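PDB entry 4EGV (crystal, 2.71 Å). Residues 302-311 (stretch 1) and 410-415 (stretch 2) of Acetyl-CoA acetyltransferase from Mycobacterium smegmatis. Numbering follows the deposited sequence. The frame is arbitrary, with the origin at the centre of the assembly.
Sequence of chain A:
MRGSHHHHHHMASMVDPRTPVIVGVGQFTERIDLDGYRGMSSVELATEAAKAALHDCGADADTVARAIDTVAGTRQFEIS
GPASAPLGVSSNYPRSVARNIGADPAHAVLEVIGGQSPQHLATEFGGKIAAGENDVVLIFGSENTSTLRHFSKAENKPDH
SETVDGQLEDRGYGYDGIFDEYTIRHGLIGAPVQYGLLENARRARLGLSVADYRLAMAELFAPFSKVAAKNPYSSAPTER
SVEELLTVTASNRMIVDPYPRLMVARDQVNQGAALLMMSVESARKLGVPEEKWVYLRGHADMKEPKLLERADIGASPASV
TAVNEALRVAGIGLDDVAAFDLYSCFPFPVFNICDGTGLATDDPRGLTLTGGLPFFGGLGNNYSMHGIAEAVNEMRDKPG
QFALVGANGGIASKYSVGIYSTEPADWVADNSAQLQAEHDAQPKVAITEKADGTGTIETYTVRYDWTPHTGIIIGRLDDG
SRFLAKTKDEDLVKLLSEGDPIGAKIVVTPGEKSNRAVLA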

# COMPACT_ATOMS: atom_id res chain seq x y z
N MSE A 302 -8.01 7.37 -4.30
CA MSE A 302 -7.35 8.23 -5.26
C MSE A 302 -6.41 7.50 -6.19
O MSE A 302 -6.03 6.38 -5.94
N LYS A 303 -6.05 8.15 -7.29
CA LYS A 303 -5.19 7.56 -8.32
C LYS A 303 -4.26 8.60 -8.94
O LYS A 303 -4.70 9.69 -9.24
N GLU A 304 -2.98 8.26 -9.11
CA GLU A 304 -2.01 9.08 -9.86
C GLU A 304 -1.97 8.79 -11.37
O GLU A 304 -2.46 7.76 -11.81
N PRO A 305 -1.43 9.73 -12.17
CA PRO A 305 -1.13 9.46 -13.58
C PRO A 305 0.18 8.69 -13.70
O PRO A 305 0.87 8.57 -12.70
N LYS A 306 0.52 8.17 -14.88
CA LYS A 306 1.75 7.37 -15.01
C LYS A 306 2.93 8.12 -14.51
O LYS A 306 2.97 9.33 -14.55
N LEU A 307 3.91 7.35 -14.08
CA LEU A 307 5.07 7.85 -13.44
C LEU A 307 5.73 9.00 -14.15
O LEU A 307 6.01 9.95 -13.58
N LEU A 308 5.97 9.01 -15.41
CA LEU A 308 6.69 10.16 -15.93
C LEU A 308 5.90 11.47 -16.19
O LEU A 308 6.46 12.47 -16.64
N GLU A 309 4.59 11.44 -15.95
CA GLU A 309 3.72 12.59 -16.17
C GLU A 309 3.59 13.45 -14.90
O GLU A 309 3.21 14.61 -14.97
N ARG A 310 3.94 12.86 -13.75
CA ARG A 310 3.75 13.47 -12.42
C ARG A 310 4.56 14.73 -12.22
O ARG A 310 5.74 14.76 -12.56
N ALA A 311 3.91 15.75 -11.66
CA ALA A 311 4.52 17.06 -11.43
C ALA A 311 5.82 16.94 -10.60
O ALA A 311 6.85 17.53 -10.90
N GLY A 410 0.27 0.25 -6.42
CA GLY A 410 1.11 0.24 -7.61
C GLY A 410 2.48 0.82 -7.49
O GLY A 410 3.21 0.44 -6.67
N ILE A 411 2.82 1.78 -8.31
CA ILE A 411 4.01 2.59 -8.09
C ILE A 411 3.65 3.90 -7.42
O ILE A 411 3.74 4.90 -8.05
N ALA A 412 3.26 3.88 -6.16
CA ALA A 412 2.44 4.96 -5.55
C ALA A 412 1.28 5.41 -6.44
O ALA A 412 0.93 6.58 -6.40
N SER A 413 0.70 4.49 -7.23
CA SER A 413 -0.29 4.84 -8.27
C SER A 413 -1.68 5.01 -7.68
O SER A 413 -2.47 5.76 -8.17
N LYS A 414 -1.95 4.28 -6.61
CA LYS A 414 -3.27 4.15 -6.04
C LYS A 414 -3.20 4.18 -4.52
O LYS A 414 -2.33 3.57 -3.90
N TYR A 415 -4.15 4.90 -3.92
CA TYR A 415 -4.27 4.98 -2.49
C TYR A 415 -5.72 5.01 -2.00
O TYR A 415 -6.56 5.72 -2.51

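Where a short antiparallel pairing gives way to loops, a long side chain can take over the work of the backbone, and these two stretches illustrate the principle. At the strand end, main chain does most of the joining: Met302 N donates to Tyr415 O (2.8 Å), Tyr415 N to Met302 O (3.1 Å), and Glu304 N to Ser413 O (2.7 Å). Met302, a selenomethionine in m, m, m, shares a sheet face with Tyr415, yet the ends of both side chains lead away. On the other face lie Lys303 and Lys414, whose aliphatic portions meet at CE of Lys303 and CE of Lys414, 3.9 Å apart.

Beyond the strands, Arg310 becomes the connector. Its m, t, t chain points toward the second stretch and carries NH1 to within 3.0 Å of Ile411 O, a hydrogen bond near the guanidinium plane; NH2 adds a weak one to the same oxygen at 3.4 Å. The group is also held from its own stretch, since Arg310 NE donates to Pro305 O at 2.9 Å. Ser413 (m) sits at the guanidinium edge, its OG 3.6 Å from Arg310 NH2, while accepting a hydrogen bond from Ile411 N (3.1 Å). A modest apolar touch, Leu307 CD2 to Ile411 CG2 at 4.4 Å, supplements this polar link.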

# COMPACT_ATOMS: atom_id res chain seq x y z
CB MSE A 302 -6.64 9.37 -4.55
CG MSE A 302 -7.59 10.38 -3.88
SE MSE A 302 -8.76 11.38 -5.09
CE MSE A 302 -7.43 12.25 -6.24
CB LYS A 303 -6.05 6.92 -9.40
CG LYS A 303 -5.27 6.42 -10.62
CD LYS A 303 -6.20 5.99 -11.74
CE LYS A 303 -7.10 4.84 -11.22
NZ LYS A 303 -8.46 4.75 -11.80
CB GLU A 304 -0.62 8.91 -9.28
CG GLU A 304 -0.49 9.34 -7.84
CD GLU A 304 -0.26 10.86 -7.65
OE1 GLU A 304 -0.12 11.64 -8.63
OE2 GLU A 304 -0.22 11.30 -6.48
CB PRO A 305 -1.03 10.85 -14.19
CG PRO A 305 -0.70 11.77 -13.04
CD PRO A 305 -1.33 11.17 -11.84
CB LYS A 306 2.06 6.89 -16.44
CG LYS A 306 1.25 7.50 -17.54
CD LYS A 306 1.39 6.67 -18.82
CE LYS A 306 -0.01 6.25 -19.30
NZ LYS A 306 0.01 4.90 -19.92
CB LEU A 307 6.04 6.72 -13.14
CG LEU A 307 7.35 7.11 -12.50
CD1 LEU A 307 7.10 7.82 -11.25
CD2 LEU A 307 8.16 5.89 -12.27
CB LEU A 308 7.30 9.70 -17.22
CG LEU A 308 8.67 9.05 -17.33
CD1 LEU A 308 9.66 9.24 -16.23
CD2 LEU A 308 8.68 7.73 -18.07
CB GLU A 309 2.32 12.12 -16.62
CG GLU A 309 2.20 11.69 -18.11
CD GLU A 309 0.85 10.97 -18.46
OE1 GLU A 309 -0.08 10.84 -17.61
OE2 GLU A 309 0.73 10.53 -19.64
CB ARG A 310 4.06 12.47 -11.29
CG ARG A 310 3.18 11.28 -11.29
CD ARG A 310 3.50 10.30 -10.21
NE ARG A 310 2.78 9.07 -10.51
CZ ARG A 310 2.91 7.92 -9.87
NH1 ARG A 310 3.74 7.79 -8.84
NH2 ARG A 310 2.19 6.90 -10.29
CB ALA A 311 3.52 18.01 -10.78
CB ILE A 411 4.74 2.91 -9.42
CG1 ILE A 411 4.97 1.65 -10.23
CG2 ILE A 411 6.05 3.57 -9.18
CD1 ILE A 411 5.74 0.55 -9.51
CB ALA A 412 3.30 6.15 -5.15
CB SER A 413 -0.37 3.78 -9.39
OG SER A 413 0.86 3.54 -10.00
CB LYS A 414 -3.92 2.85 -6.51
CG LYS A 414 -4.71 2.96 -7.76
CD LYS A 414 -4.97 1.58 -8.30
CE LYS A 414 -5.76 1.59 -9.61
NZ LYS A 414 -6.52 0.29 -9.80
CB TYR A 415 -3.51 6.18 -1.99
CG TYR A 415 -2.89 5.94 -0.67
CD1 TYR A 415 -1.65 5.30 -0.57
CD2 TYR A 415 -3.52 6.40 0.50
CE1 TYR A 415 -1.02 5.10 0.67
CE2 TYR A 415 -2.91 6.21 1.75
CZ TYR A 415 -1.65 5.55 1.83
OH TYR A 415 -1.05 5.35 3.05